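Long-range contacts in 3-guanidinopropionase (Pseudomonas aeruginosa, PDB 3NIQ), which hydrolyses 3-guanidinopropanoate to beta-alanine and urea, using two manganese ions in each subunit of a homohexamer: residues Gly41-Gly46 / Leu88-Val93; Arg104-Tyr109 / Ile132-Gly137. All coordinates share one frame; numbering follows the deposited sequence.

Contact 1 (Gly41-Gly46 / Leu88-Val93)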
loop_
_atom_site.group_PDB
_atom_site.type_symbol
_atom_site.label_atom_id
_atom_site.label_comp_id
_atom_site.label_asym_id
_atom_site.label_seq_id
_atom_site.Cartn_x
_atom_site.Cartn_y
_atom_site.Cartn_z
ATOM N N GLY A 41 -21.232 9.168 -14.681
ATOM C CA GLY A 41 -20.787 8.081 -13.842
ATOM C C GLY A 41 -21.910 7.092 -13.573
ATOM O O GLY A 41 -23.059 7.487 -13.385
ATOM N N VAL A 42 -21.593 5.793 -13.558
ATOM C CA VAL A 42 -22.576 4.804 -13.122
ATOM C C VAL A 42 -21.999 3.944 -11.997
ATOM O O VAL A 42 -21.443 2.853 -12.236
ATOM C CB VAL A 42 -23.054 3.941 -14.254
ATOM C CG1 VAL A 42 -24.259 3.141 -13.774
ATOM C CG2 VAL A 42 -23.395 4.810 -15.480
ATOM N N PRO A 43 -22.129 4.439 -10.764
ATOM C CA PRO A 43 -21.431 3.860 -9.620
ATOM C C PRO A 43 -22.191 2.654 -9.096
ATOM O O PRO A 43 -22.876 2.745 -8.090
ATOM C CB PRO A 43 -21.415 5.013 -8.612
ATOM C CG PRO A 43 -22.669 5.814 -8.933
ATOM C CD PRO A 43 -22.823 5.707 -10.424
ATOM N N TRP A 44 -22.060 1.524 -9.789
ATOM C CA TRP A 44 -22.932 0.385 -9.544
ATOM C C TRP A 44 -22.204 -0.924 -9.817
ATOM O O TRP A 44 -21.663 -1.143 -10.911
ATOM C CB TRP A 44 -24.168 0.514 -10.436
ATOM C CG TRP A 44 -25.154 -0.602 -10.278
ATOM C CD1 TRP A 44 -25.665 -1.086 -9.107
ATOM C CD2 TRP A 44 -25.773 -1.355 -11.329
ATOM N NE1 TRP A 44 -26.559 -2.103 -9.365
ATOM C CE2 TRP A 44 -26.640 -2.292 -10.718
ATOM C CE3 TRP A 44 -25.676 -1.331 -12.733
ATOM C CZ2 TRP A 44 -27.406 -3.199 -11.451
ATOM C CZ3 TRP A 44 -26.456 -2.234 -13.469
ATOM C CH2 TRP A 44 -27.314 -3.148 -12.819
ATOM N N ASP A 45 -22.134 -1.785 -8.812
ATOM C CA ASP A 45 -21.472 -3.086 -9.009
ATOM C C ASP A 45 -22.321 -4.255 -8.496
ATOM O O ASP A 45 -21.797 -5.315 -8.128
ATOM C CB ASP A 45 -20.039 -3.092 -8.417
ATOM C CG ASP A 45 -20.006 -2.763 -6.915
ATOM O OD1 ASP A 45 -21.058 -2.862 -6.229
ATOM O OD2 ASP A 45 -18.914 -2.395 -6.426
ATOM N N GLY A 46 -23.636 -4.056 -8.496
ATOM C CA GLY A 46 -24.596 -5.123 -8.143
ATOM C C GLY A 46 -24.425 -6.407 -8.967
ATOM O O GLY A 46 -24.716 -7.514 -8.487
ATOM N N LEU A 88 -22.324 15.306 -16.404
ATOM C CA LEU A 88 -23.738 15.141 -16.179
ATOM C C LEU A 88 -24.043 14.468 -14.843
ATOM O O LEU A 88 -25.167 14.078 -14.587
ATOM C CB LEU A 88 -24.350 14.326 -17.332
ATOM C CG LEU A 88 -25.208 15.051 -18.360
ATOM C CD1 LEU A 88 -25.821 14.018 -19.301
ATOM C CD2 LEU A 88 -26.324 15.935 -17.703
ATOM N N GLY A 89 -23.044 14.331 -13.979
ATOM C CA GLY A 89 -23.291 13.725 -12.672
ATOM C C GLY A 89 -23.333 12.205 -12.798
ATOM O O GLY A 89 -22.802 11.634 -13.770
ATOM N N ASP A 90 -23.937 11.553 -11.805
ATOM C CA ASP A 90 -24.059 10.099 -11.782
ATOM C C ASP A 90 -25.482 9.641 -12.053
ATOM O O ASP A 90 -26.423 10.244 -11.560
ATOM C CB ASP A 90 -23.658 9.549 -10.405
ATOM C CG ASP A 90 -22.164 9.620 -10.143
ATOM O OD1 ASP A 90 -21.356 9.821 -11.085
ATOM O OD2 ASP A 90 -21.811 9.464 -8.964
ATOM N N ALA A 91 -25.629 8.548 -12.799
ATOM C CA ALA A 91 -26.919 7.896 -12.927
ATOM C C ALA A 91 -27.431 7.444 -11.531
ATOM O O ALA A 91 -26.632 7.151 -10.644
ATOM C CB ALA A 91 -26.820 6.717 -13.858
ATOM N N PRO A 92 -28.763 7.436 -11.334
ATOM C CA PRO A 92 -29.333 6.952 -10.078
ATOM C C PRO A 92 -29.064 5.448 -9.926
ATOM O O PRO A 92 -29.181 4.699 -10.893
ATOM C CB PRO A 92 -30.844 7.253 -10.231
ATOM C CG PRO A 92 -31.063 7.387 -11.717
ATOM C CD PRO A 92 -29.791 7.962 -12.249
ATOM N N VAL A 93 -28.682 5.031 -8.726
ATOM C CA VAL A 93 -28.273 3.665 -8.460
ATOM C C VAL A 93 -28.842 3.220 -7.099
ATOM O O VAL A 93 -29.055 4.052 -6.222
ATOM C CB VAL A 93 -26.713 3.578 -8.470
ATOM C CG1 VAL A 93 -26.221 2.321 -7.818
ATOM C CG2 VAL A 93 -26.166 3.692 -9.908
#
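A parallel beta bridge, Gly41 with Asp90, joins strands 37-42 and 85-90 near their C-terminal ends, at the edge of the central eight-stranded sheet within the chain. Gly41 is held through both its N-H and its O, which bond to the residues flanking Asp90: the N-H runs almost straight to Gly89 O (Gly41 N to Gly89 O 3.1 Å, 169° at the hydrogen), and Gly41 O takes Ala91 N at 2.8 Å, nearly along the C=O axis. Glycine suits the place because Asp90 OD1 lies 3.3 Å from Gly41 CA, where a side chain would stand. The Asp90 carboxylate also reaches the Pro43 ring, OD2 lying 3.7 Å from Pro43 CG. Its charge is met by a salt bridge from OD1 to Arg62, while OD2 accepts Gly19 N of a second subunit. Past the strands, an inverse gamma turn centred on Pro43 redirects the chain. Beta-branched Val93 can touch two partners at once, CG2 meeting Pro43 CD at 3.9 Å and CG1 meeting Trp44 CD1 at 3.7 Å. Strand ends of this kind border the metal site in the arginase alpha/beta fold; the side chain of Trp44 is about 9 Å from that of the manganese ligand His126. Strand 118-123 flanks 37-42 on its other side, and helix 98-114 covers Trp44 through Ser101 and Leu102.

Contact 2 (Arg104-Tyr109 / Ile132-Gly137)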
loop_
_atom_site.group_PDB
_atom_site.type_symbol
_atom_site.label_atom_id
_atom_site.label_comp_id
_atom_site.label_asym_id
_atom_site.label_seq_id
_atom_site.Cartn_x
_atom_site.Cartn_y
_atom_site.Cartn_z
ATOM N N ARG A 104 -33.719 2.165 -12.817
ATOM C CA ARG A 104 -33.399 3.575 -12.601
ATOM C C ARG A 104 -32.337 4.043 -13.589
ATOM O O ARG A 104 -32.434 5.138 -14.159
ATOM C CB ARG A 104 -32.963 3.798 -11.152
ATOM C CG ARG A 104 -34.165 3.764 -10.182
ATOM C CD ARG A 104 -33.778 3.427 -8.754
ATOM N NE ARG A 104 -33.070 4.524 -8.109
ATOM C CZ ARG A 104 -33.037 4.733 -6.795
ATOM N NH1 ARG A 104 -33.680 3.913 -5.973
ATOM N NH2 ARG A 104 -32.359 5.765 -6.307
ATOM N N ILE A 105 -31.344 3.184 -13.829
ATOM C CA ILE A 105 -30.279 3.544 -14.751
ATOM C C ILE A 105 -30.802 3.726 -16.162
ATOM O O ILE A 105 -30.460 4.714 -16.824
ATOM C CB ILE A 105 -29.116 2.537 -14.738
ATOM C CG1 ILE A 105 -28.457 2.546 -13.349
ATOM C CG2 ILE A 105 -28.139 2.880 -15.850
ATOM C CD1 ILE A 105 -27.485 1.395 -13.096
ATOM N N GLU A 106 -31.635 2.794 -16.626
ATOM C CA GLU A 106 -32.208 2.915 -17.971
ATOM C C GLU A 106 -33.032 4.212 -18.108
ATOM O O GLU A 106 -32.977 4.877 -19.144
ATOM C CB GLU A 106 -33.086 1.702 -18.328
ATOM C CG GLU A 106 -33.791 1.874 -19.692
ATOM C CD GLU A 106 -34.676 0.696 -20.109
ATOM O OE1 GLU A 106 -34.692 -0.348 -19.410
ATOM O OE2 GLU A 106 -35.344 0.821 -21.156
ATOM N N GLY A 107 -33.818 4.533 -17.075
ATOM C CA GLY A 107 -34.665 5.732 -17.081
ATOM C C GLY A 107 -33.837 6.995 -17.283
ATOM O O GLY A 107 -34.193 7.867 -18.071
ATOM N N PHE A 108 -32.700 7.067 -16.597
ATOM C CA PHE A 108 -31.765 8.157 -16.783
ATOM C C PHE A 108 -31.256 8.228 -18.224
ATOM O O PHE A 108 -31.267 9.292 -18.858
ATOM C CB PHE A 108 -30.596 7.978 -15.804
ATOM C CG PHE A 108 -29.605 9.109 -15.818
ATOM C CD1 PHE A 108 -29.875 10.294 -15.136
ATOM C CD2 PHE A 108 -28.397 8.978 -16.486
ATOM C CE1 PHE A 108 -28.942 11.362 -15.135
ATOM C CE2 PHE A 108 -27.464 10.028 -16.508
ATOM C CZ PHE A 108 -27.742 11.228 -15.829
ATOM N N TYR A 109 -30.801 7.095 -18.753
ATOM C CA TYR A 109 -30.242 7.095 -20.095
ATOM C C TYR A 109 -31.281 7.354 -21.181
ATOM O O TYR A 109 -30.941 7.872 -22.230
ATOM C CB TYR A 109 -29.440 5.806 -20.376
ATOM C CG TYR A 109 -28.042 5.911 -19.794
ATOM C CD1 TYR A 109 -26.965 6.346 -20.582
ATOM C CD2 TYR A 109 -27.808 5.641 -18.452
ATOM C CE1 TYR A 109 -25.680 6.487 -20.039
ATOM C CE2 TYR A 109 -26.504 5.788 -17.891
ATOM C CZ TYR A 109 -25.461 6.190 -18.695
ATOM O OH TYR A 109 -24.194 6.347 -18.182
ATOM N N ILE A 132 -27.920 1.042 -20.296
ATOM C CA ILE A 132 -27.525 1.994 -21.333
ATOM C C ILE A 132 -28.009 1.546 -22.732
ATOM O O ILE A 132 -28.646 2.328 -23.464
ATOM C CB ILE A 132 -25.968 2.196 -21.322
ATOM C CG1 ILE A 132 -25.521 2.779 -19.983
ATOM C CG2 ILE A 132 -25.514 3.115 -22.494
ATOM C CD1 ILE A 132 -23.961 3.096 -19.866
ATOM N N PHE A 133 -27.727 0.293 -23.098
ATOM C CA PHE A 133 -28.159 -0.233 -24.396
ATOM C C PHE A 133 -29.692 -0.289 -24.495
ATOM O O PHE A 133 -30.253 -0.077 -25.571
ATOM C CB PHE A 133 -27.569 -1.628 -24.652
ATOM C CG PHE A 133 -26.148 -1.620 -25.156
ATOM C CD1 PHE A 133 -25.344 -0.499 -25.024
ATOM C CD2 PHE A 133 -25.611 -2.758 -25.766
ATOM C CE1 PHE A 133 -24.046 -0.490 -25.492
ATOM C CE2 PHE A 133 -24.291 -2.767 -26.240
ATOM C CZ PHE A 133 -23.506 -1.628 -26.102
ATOM N N ARG A 134 -30.358 -0.560 -23.379
ATOM C CA ARG A 134 -31.821 -0.520 -23.338
ATOM C C ARG A 134 -32.353 0.845 -23.740
ATOM O O ARG A 134 -33.367 0.932 -24.441
ATOM C CB ARG A 134 -32.353 -0.943 -21.971
ATOM C CG ARG A 134 -32.374 -2.470 -21.814
ATOM C CD ARG A 134 -32.722 -2.892 -20.394
ATOM N NE ARG A 134 -32.752 -4.342 -20.254
ATOM C CZ ARG A 134 -33.101 -4.975 -19.133
ATOM N NH1 ARG A 134 -33.403 -4.288 -18.037
ATOM N NH2 ARG A 134 -33.113 -6.297 -19.098
ATOM N N ALA A 135 -31.651 1.906 -23.353
ATOM C CA ALA A 135 -32.026 3.251 -23.804
ATOM C C ALA A 135 -31.597 3.551 -25.227
ATOM O O ALA A 135 -32.406 4.039 -26.030
ATOM C CB ALA A 135 -31.478 4.340 -22.856
ATOM N N LEU A 136 -30.329 3.282 -25.541
ATOM C CA LEU A 136 -29.742 3.725 -26.815
ATOM C C LEU A 136 -30.104 2.838 -27.984
ATOM O O LEU A 136 -29.966 3.258 -29.130
ATOM C CB LEU A 136 -28.197 3.822 -26.753
ATOM C CG LEU A 136 -27.475 4.657 -25.690
ATOM C CD1 LEU A 136 -26.007 4.966 -26.082
ATOM C CD2 LEU A 136 -28.224 5.915 -25.356
ATOM N N GLY A 137 -30.479 1.593 -27.700
ATOM C CA GLY A 137 -30.759 0.623 -28.770
ATOM C C GLY A 137 -32.251 0.352 -28.907
ATOM O O GLY A 137 -32.652 -0.600 -29.560
HETATM O O HOH W 1 -33.651 -1.460 -17.327
#
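Tyr109 lays one face of its ring over Ile132, whose CG1 sits 3.6 Å from the ring centroid and only 8° off the normal, a well-centred CH-pi contact. Ile132 CG1 lies beside its own backbone N (chi1 -62°), and the extended chain carries CD1 on toward the phenol end, 3.6 Å from Tyr109 CZ. A long flat side chain suits this buried place, for its hydroxyl can still pair with Ser121 OG on the sheet. At the ring's root the helices come close: Ala135 CB touches Tyr109 CB at 3.5 Å, and the small methyl lets the axes approach to 8.0 Å, crossing at -36°. On the partly exposed flank, extended Glu106 crosses Arg134 at about a right angle, its carboxylate resting on the aliphatic stem (Glu106 CD to Arg134 CB 3.4 Å, OE1 to Arg134 CD 3.4 Å) with the guanidinium carried beyond. The charges stop short of a salt bridge; a water instead donates to Glu106 OE1 at 2.6 Å and accepts from Arg134 NH1, in the guanidinium plane. Each has a firmer ionic partner, Arg110 for Glu106 and Glu175 for Arg134. Two helices packed side by side against a parallel sheet, with strand 118-123 between them in sequence, are characteristic of the arginase alpha/beta fold.

From the N terminus, strand 37-42 runs out through 41-46, and the chain passes through helices 57-64 and 79-82 before strand 85-90 returns beside it; contact 1 closes this 41-residue loop. Helix 98-114 follows, then strand 118-123 and helix 129-136, where contact 2 closes a shorter loop of 22 residues. The two loops lie in series and neither encloses nor crosses the other. Their centres are 12 Å apart, and they meet directly: Ile105 CD1 packs against Trp44 CE3 at 3.3 Å, while Pro92 rests on the same helix. Together they tie the sheet's edge through helix 98-114 to helix 129-136, whose preceding loop carries the manganese ligand His126.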